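Local atomic coordinates of methyl-coenzyme M reductase I beta subunit (Methanosarcina barkeri, PDB entry 1E6Y), a protein that forms part of the F430-dependent enzyme that reduces methyl-coenzyme M with coenzyme B, releasing methane and the mixed heterodisulfide in the last step of methanogenesis. Residues R270-K282 with Y291-A303. Residues are numbered along the deposited sequence; the frame is centred on the assembly and turned at random.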
loop_
_atom_site.group_PDB
_atom_site.type_symbol
_atom_site.label_atom_id
_atom_site.label_comp_id
_atom_site.label_asym_id
_atom_site.label_seq_id
_atom_site.Cartn_x
_atom_site.Cartn_y
_atom_site.Cartn_z
ATOM N N ARG E 270 -15.976 -8.532 -44.920
ATOM C CA ARG E 270 -15.970 -8.347 -46.371
ATOM C C ARG E 270 -14.624 -7.782 -46.820
ATOM O O ARG E 270 -13.934 -8.352 -47.658
ATOM C CB ARG E 270 -17.079 -7.393 -46.817
ATOM C CG ARG E 270 -17.111 -7.188 -48.330
ATOM C CD ARG E 270 -18.068 -6.111 -48.765
ATOM N NE ARG E 270 -17.721 -4.738 -48.426
ATOM C CZ ARG E 270 -18.362 -3.972 -47.549
ATOM N NH1 ARG E 270 -19.414 -4.465 -46.910
ATOM N NH2 ARG E 270 -17.973 -2.723 -47.320
ATOM N N ARG E 271 -14.226 -6.686 -46.158
ATOM C CA ARG E 271 -12.943 -6.057 -46.496
ATOM C C ARG E 271 -11.724 -6.899 -46.229
ATOM O O ARG E 271 -10.750 -6.904 -46.998
ATOM C CB ARG E 271 -12.858 -4.715 -45.751
ATOM C CG ARG E 271 -13.868 -3.715 -46.321
ATOM C CD ARG E 271 -14.041 -2.558 -45.372
ATOM N NE ARG E 271 -14.953 -1.498 -45.741
ATOM C CZ ARG E 271 -14.753 -0.517 -46.609
ATOM N NH1 ARG E 271 -15.651 0.423 -46.848
ATOM N NH2 ARG E 271 -13.598 -0.470 -47.274
ATOM N N ALA E 272 -11.771 -7.684 -45.154
ATOM C CA ALA E 272 -10.668 -8.587 -44.830
ATOM C C ALA E 272 -10.514 -9.683 -45.885
ATOM O O ALA E 272 -9.397 -10.078 -46.220
ATOM C CB ALA E 272 -10.878 -9.209 -43.455
ATOM N N ILE E 273 -11.642 -10.154 -46.419
ATOM C CA ILE E 273 -11.640 -11.162 -47.478
ATOM C C ILE E 273 -11.145 -10.573 -48.799
ATOM O O ILE E 273 -10.308 -11.168 -49.477
ATOM C CB ILE E 273 -13.052 -11.769 -47.680
ATOM C CG1 ILE E 273 -13.426 -12.624 -46.465
ATOM C CG2 ILE E 273 -13.089 -12.627 -48.943
ATOM C CD1 ILE E 273 -14.881 -13.026 -46.420
ATOM N N GLU E 274 -11.617 -9.372 -49.123
ATOM C CA GLU E 274 -11.194 -8.676 -50.337
ATOM C C GLU E 274 -9.693 -8.409 -50.342
ATOM O O GLU E 274 -9.044 -8.505 -51.382
ATOM C CB GLU E 274 -11.952 -7.356 -50.484
ATOM C CG GLU E 274 -13.405 -7.513 -50.911
ATOM C CD GLU E 274 -14.222 -6.241 -50.738
ATOM O OE1 GLU E 274 -13.744 -5.293 -50.077
ATOM O OE2 GLU E 274 -15.369 -6.204 -51.233
ATOM N N ALA E 275 -9.141 -8.118 -49.168
ATOM C CA ALA E 275 -7.715 -7.826 -49.039
ATOM C C ALA E 275 -6.852 -9.089 -48.991
ATOM O O ALA E 275 -5.623 -9.008 -49.019
ATOM C CB ALA E 275 -7.470 -6.975 -47.797
ATOM N N GLY E 276 -7.497 -10.250 -48.909
ATOM C CA GLY E 276 -6.768 -11.506 -48.835
ATOM C C GLY E 276 -6.178 -11.790 -47.463
ATOM O O GLY E 276 -5.353 -12.691 -47.313
ATOM N N ILE E 277 -6.617 -11.038 -46.458
ATOM C CA ILE E 277 -6.102 -11.190 -45.100
ATOM C C ILE E 277 -6.658 -12.451 -44.434
ATOM O O ILE E 277 -5.972 -13.087 -43.634
ATOM C CB ILE E 277 -6.439 -9.947 -44.237
ATOM C CG1 ILE E 277 -5.750 -8.712 -44.823
ATOM C CG2 ILE E 277 -5.986 -10.156 -42.795
ATOM C CD1 ILE E 277 -6.249 -7.406 -44.250
ATOM N N ILE E 278 -7.899 -12.802 -44.768
ATOM C CA ILE E 278 -8.489 -14.064 -44.320
ATOM C C ILE E 278 -9.084 -14.855 -45.485
ATOM O O ILE E 278 -9.498 -14.280 -46.495
ATOM C CB ILE E 278 -9.591 -13.845 -43.241
ATOM C CG1 ILE E 278 -10.791 -13.098 -43.834
ATOM C CG2 ILE E 278 -9.017 -13.076 -42.062
ATOM C CD1 ILE E 278 -12.000 -13.043 -42.917
ATOM N N SER E 279 -9.084 -16.178 -45.346
ATOM C CA SER E 279 -9.628 -17.078 -46.359
ATOM C C SER E 279 -10.438 -18.166 -45.671
ATOM O O SER E 279 -10.211 -18.464 -44.498
ATOM C CB SER E 279 -8.496 -17.733 -47.159
ATOM O OG SER E 279 -7.734 -16.769 -47.862
ATOM N N VAL E 280 -11.364 -18.774 -46.407
ATOM C CA VAL E 280 -12.050 -19.966 -45.919
ATOM C C VAL E 280 -11.026 -21.084 -45.747
ATOM O O VAL E 280 -10.193 -21.312 -46.627
ATOM C CB VAL E 280 -13.160 -20.431 -46.895
ATOM C CG1 VAL E 280 -13.773 -21.746 -46.414
ATOM C CG2 VAL E 280 -14.237 -19.367 -47.005
ATOM N N ASP E 281 -11.000 -21.661 -44.550
ATOM C CA ASP E 281 -10.093 -22.757 -44.218
ATOM C C ASP E 281 -10.789 -24.096 -44.450
ATOM O O ASP E 281 -10.253 -24.983 -45.115
ATOM C CB ASP E 281 -9.652 -22.638 -42.753
ATOM C CG ASP E 281 -8.614 -23.678 -42.356
ATOM O OD1 ASP E 281 -8.603 -24.081 -41.173
ATOM O OD2 ASP E 281 -7.787 -24.068 -43.207
ATOM N N LYS E 282 -12.004 -24.212 -43.927
ATOM C CA LYS E 282 -12.794 -25.429 -44.059
ATOM C C LYS E 282 -14.275 -25.081 -43.939
ATOM O O LYS E 282 -14.641 -24.094 -43.295
ATOM C CB LYS E 282 -12.398 -26.434 -42.970
ATOM C CG LYS E 282 -12.942 -27.839 -43.191
ATOM C CD LYS E 282 -12.459 -28.821 -42.125
ATOM C CE LYS E 282 -13.349 -28.796 -40.890
ATOM N NZ LYS E 282 -13.267 -27.488 -40.184
ATOM N N TYR E 291 -12.968 -19.690 -41.116
ATOM C CA TYR E 291 -11.923 -18.913 -41.774
ATOM C C TYR E 291 -10.563 -19.137 -41.130
ATOM O O TYR E 291 -10.469 -19.677 -40.028
ATOM C CB TYR E 291 -12.273 -17.422 -41.748
ATOM C CG TYR E 291 -13.361 -17.041 -42.724
ATOM C CD1 TYR E 291 -14.699 -17.311 -42.444
ATOM C CD2 TYR E 291 -13.045 -16.496 -43.967
ATOM C CE1 TYR E 291 -15.695 -17.059 -43.381
ATOM C CE2 TYR E 291 -14.030 -16.241 -44.912
ATOM C CZ TYR E 291 -15.352 -16.528 -44.615
ATOM O OH TYR E 291 -16.323 -16.309 -45.562
ATOM N N LYS E 292 -9.512 -18.818 -41.880
ATOM C CA LYS E 292 -8.157 -18.754 -41.340
ATOM C C LYS E 292 -7.568 -17.379 -41.644
ATOM O O LYS E 292 -7.919 -16.754 -42.647
ATOM C CB LYS E 292 -7.271 -19.841 -41.956
ATOM C CG LYS E 292 -7.086 -19.717 -43.460
ATOM C CD LYS E 292 -6.214 -20.833 -44.007
ATOM C CE LYS E 292 -6.214 -20.837 -45.529
ATOM N NZ LYS E 292 -5.291 -21.875 -46.076
ATOM N N ALA E 293 -6.739 -16.883 -40.732
ATOM C CA ALA E 293 -6.022 -15.634 -40.954
ATOM C C ALA E 293 -4.700 -15.922 -41.661
ATOM O O ALA E 293 -3.868 -16.681 -41.160
ATOM C CB ALA E 293 -5.772 -14.931 -39.621
ATOM N N ASN E 294 -4.537 -15.347 -42.849
ATOM C CA ASN E 294 -3.317 -15.518 -43.632
ATOM C C ASN E 294 -2.194 -14.629 -43.105
ATOM O O ASN E 294 -1.013 -14.920 -43.303
ATOM C CB ASN E 294 -3.589 -15.202 -45.103
ATOM C CG ASN E 294 -4.684 -16.073 -45.695
ATOM O OD1 ASN E 294 -4.656 -17.299 -45.570
ATOM N ND2 ASN E 294 -5.667 -15.440 -46.321
ATOM N N ASP E 295 -2.574 -13.521 -42.476
ATOM C CA ASP E 295 -1.628 -12.661 -41.768
ATOM C C ASP E 295 -2.261 -12.352 -40.421
ATOM O O ASP E 295 -3.230 -11.601 -40.343
ATOM C CB ASP E 295 -1.392 -11.361 -42.550
ATOM C CG ASP E 295 -0.244 -10.523 -41.983
ATOM O OD1 ASP E 295 -0.096 -10.436 -40.747
ATOM O OD2 ASP E 295 0.477 -9.891 -42.782
ATOM N N VAL E 296 -1.747 -12.984 -39.372
ATOM C CA VAL E 296 -2.384 -12.919 -38.060
ATOM C C VAL E 296 -2.341 -11.519 -37.437
ATOM O O VAL E 296 -3.381 -10.994 -37.040
ATOM C CB VAL E 296 -1.779 -13.965 -37.082
ATOM C CG1 VAL E 296 -2.393 -13.810 -35.692
ATOM C CG2 VAL E 296 -2.027 -15.376 -37.611
ATOM N N PRO E 297 -1.164 -10.859 -37.431
ATOM C CA PRO E 297 -1.129 -9.481 -36.920
ATOM C C PRO E 297 -1.994 -8.500 -37.719
ATOM O O PRO E 297 -2.582 -7.584 -37.148
ATOM C CB PRO E 297 0.355 -9.116 -36.982
ATOM C CG PRO E 297 1.063 -10.433 -36.887
ATOM C CD PRO E 297 0.193 -11.376 -37.678
ATOM N N LYS E 298 -2.109 -8.717 -39.028
ATOM C CA LYS E 298 -2.965 -7.872 -39.860
ATOM C C LYS E 298 -4.446 -8.089 -39.576
ATOM O O LYS E 298 -5.225 -7.138 -39.561
ATOM C CB LYS E 298 -2.692 -8.124 -41.341
ATOM C CG LYS E 298 -1.826 -7.065 -41.982
ATOM C CD LYS E 298 -2.122 -6.961 -43.460
ATOM C CE LYS E 298 -1.311 -5.863 -44.089
ATOM N NZ LYS E 298 -0.950 -6.220 -45.482
ATOM N N TRP E 299 -4.838 -9.346 -39.390
ATOM C CA TRP E 299 -6.207 -9.662 -39.000
ATOM C C TRP E 299 -6.537 -8.996 -37.667
ATOM O O TRP E 299 -7.613 -8.425 -37.499
ATOM C CB TRP E 299 -6.407 -11.179 -38.885
ATOM C CG TRP E 299 -7.687 -11.547 -38.189
ATOM C CD1 TRP E 299 -7.812 -12.177 -36.983
ATOM C CD2 TRP E 299 -9.016 -11.205 -38.603
ATOM N NE1 TRP E 299 -9.135 -12.240 -36.615
ATOM C CE2 TRP E 299 -9.897 -11.652 -37.592
ATOM C CE3 TRP E 299 -9.549 -10.558 -39.729
ATOM C CZ2 TRP E 299 -11.283 -11.476 -37.672
ATOM C CZ3 TRP E 299 -10.929 -10.381 -39.807
ATOM C CH2 TRP E 299 -11.779 -10.841 -38.783
ATOM N N ASN E 300 -5.601 -9.075 -36.727
ATOM C CA ASN E 300 -5.762 -8.416 -35.437
ATOM C C ASN E 300 -5.990 -6.915 -35.600
ATOM O O ASN E 300 -6.858 -6.341 -34.940
ATOM C CB ASN E 300 -4.536 -8.663 -34.555
ATOM C CG ASN E 300 -4.708 -8.098 -33.165
ATOM O OD1 ASN E 300 -5.506 -8.605 -32.379
ATOM N ND2 ASN E 300 -4.036 -6.988 -32.886
ATOM N N ALA E 301 -5.246 -6.295 -36.514
ATOM C CA ALA E 301 -5.433 -4.880 -36.830
ATOM C C ALA E 301 -6.813 -4.613 -37.443
ATOM O O ALA E 301 -7.450 -3.606 -37.132
ATOM C CB ALA E 301 -4.336 -4.403 -37.771
ATOM N N CYS E 302 -7.283 -5.537 -38.284
ATOM C CA CYS E 302 -8.635 -5.472 -38.839
ATOM C C CYS E 302 -9.686 -5.502 -37.733
ATOM O O CYS E 302 -10.638 -4.724 -37.751
ATOM C CB CYS E 302 -8.884 -6.645 -39.792
ATOM S SG CYS E 302 -8.033 -6.532 -41.375
ATOM N N ALA E 303 -9.511 -6.412 -36.779
ATOM C CA ALA E 303 -10.414 -6.512 -35.638
ATOM C C ALA E 303 -10.329 -5.271 -34.749
ATOM O O ALA E 303 -11.335 -4.827 -34.198
ATOM C CB ALA E 303 -10.098 -7.764 -34.830
HETATM O O HOH W 1 -6.748 -24.299 -45.864
#
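Ser279 and Lys292 form an antiparallel hydrogen-bonded pair. Lys292 N donates to Ser279 O at 2.7 Å, and Ser279 N donates to Lys292 O at 3.0 Å. Beyond this pair, Asn294 N gives its hydrogen to Ile277 O at 2.8 Å. Asn294 ND2 donates to Ser279 OG at 2.9 Å, which lies in the amide plane, and to Gly276 O at 2.9 Å, from above the carbonyl plane. The two bonds fix the rotation of the amide and tie it to the Schellman turn at Gly276. Asp281 OD2 and Lys292 NZ are joined through a water, while Asp281 OD1 makes a salt bridge to Arg234 of the gamma subunit. Asp295 N is buried without a partner. Asp295 is the N-cap of the next helix: OD1 accepts from Lys298 N, and OD2 makes a salt bridge to Arg231. On the face carrying Ile278 and Ala293, Ile278 CG1 sits between backbone N and carbonyl carbon (chi1 66°). This carries CD1 to Tyr291 CD2, while CG2 lies 3.5 Å from Trp299 CE3. Ala272 CB meets the Trp299 ring at its edge, and Trp299 NE1 bonds to Pro342 O. Ile277 CD1 reaches Cys302 SG at 3.5 Å. The contact thus closes the base of the beta hairpin 278-283/289-293, where helix 261-274 enters and helix 296-318 leaves.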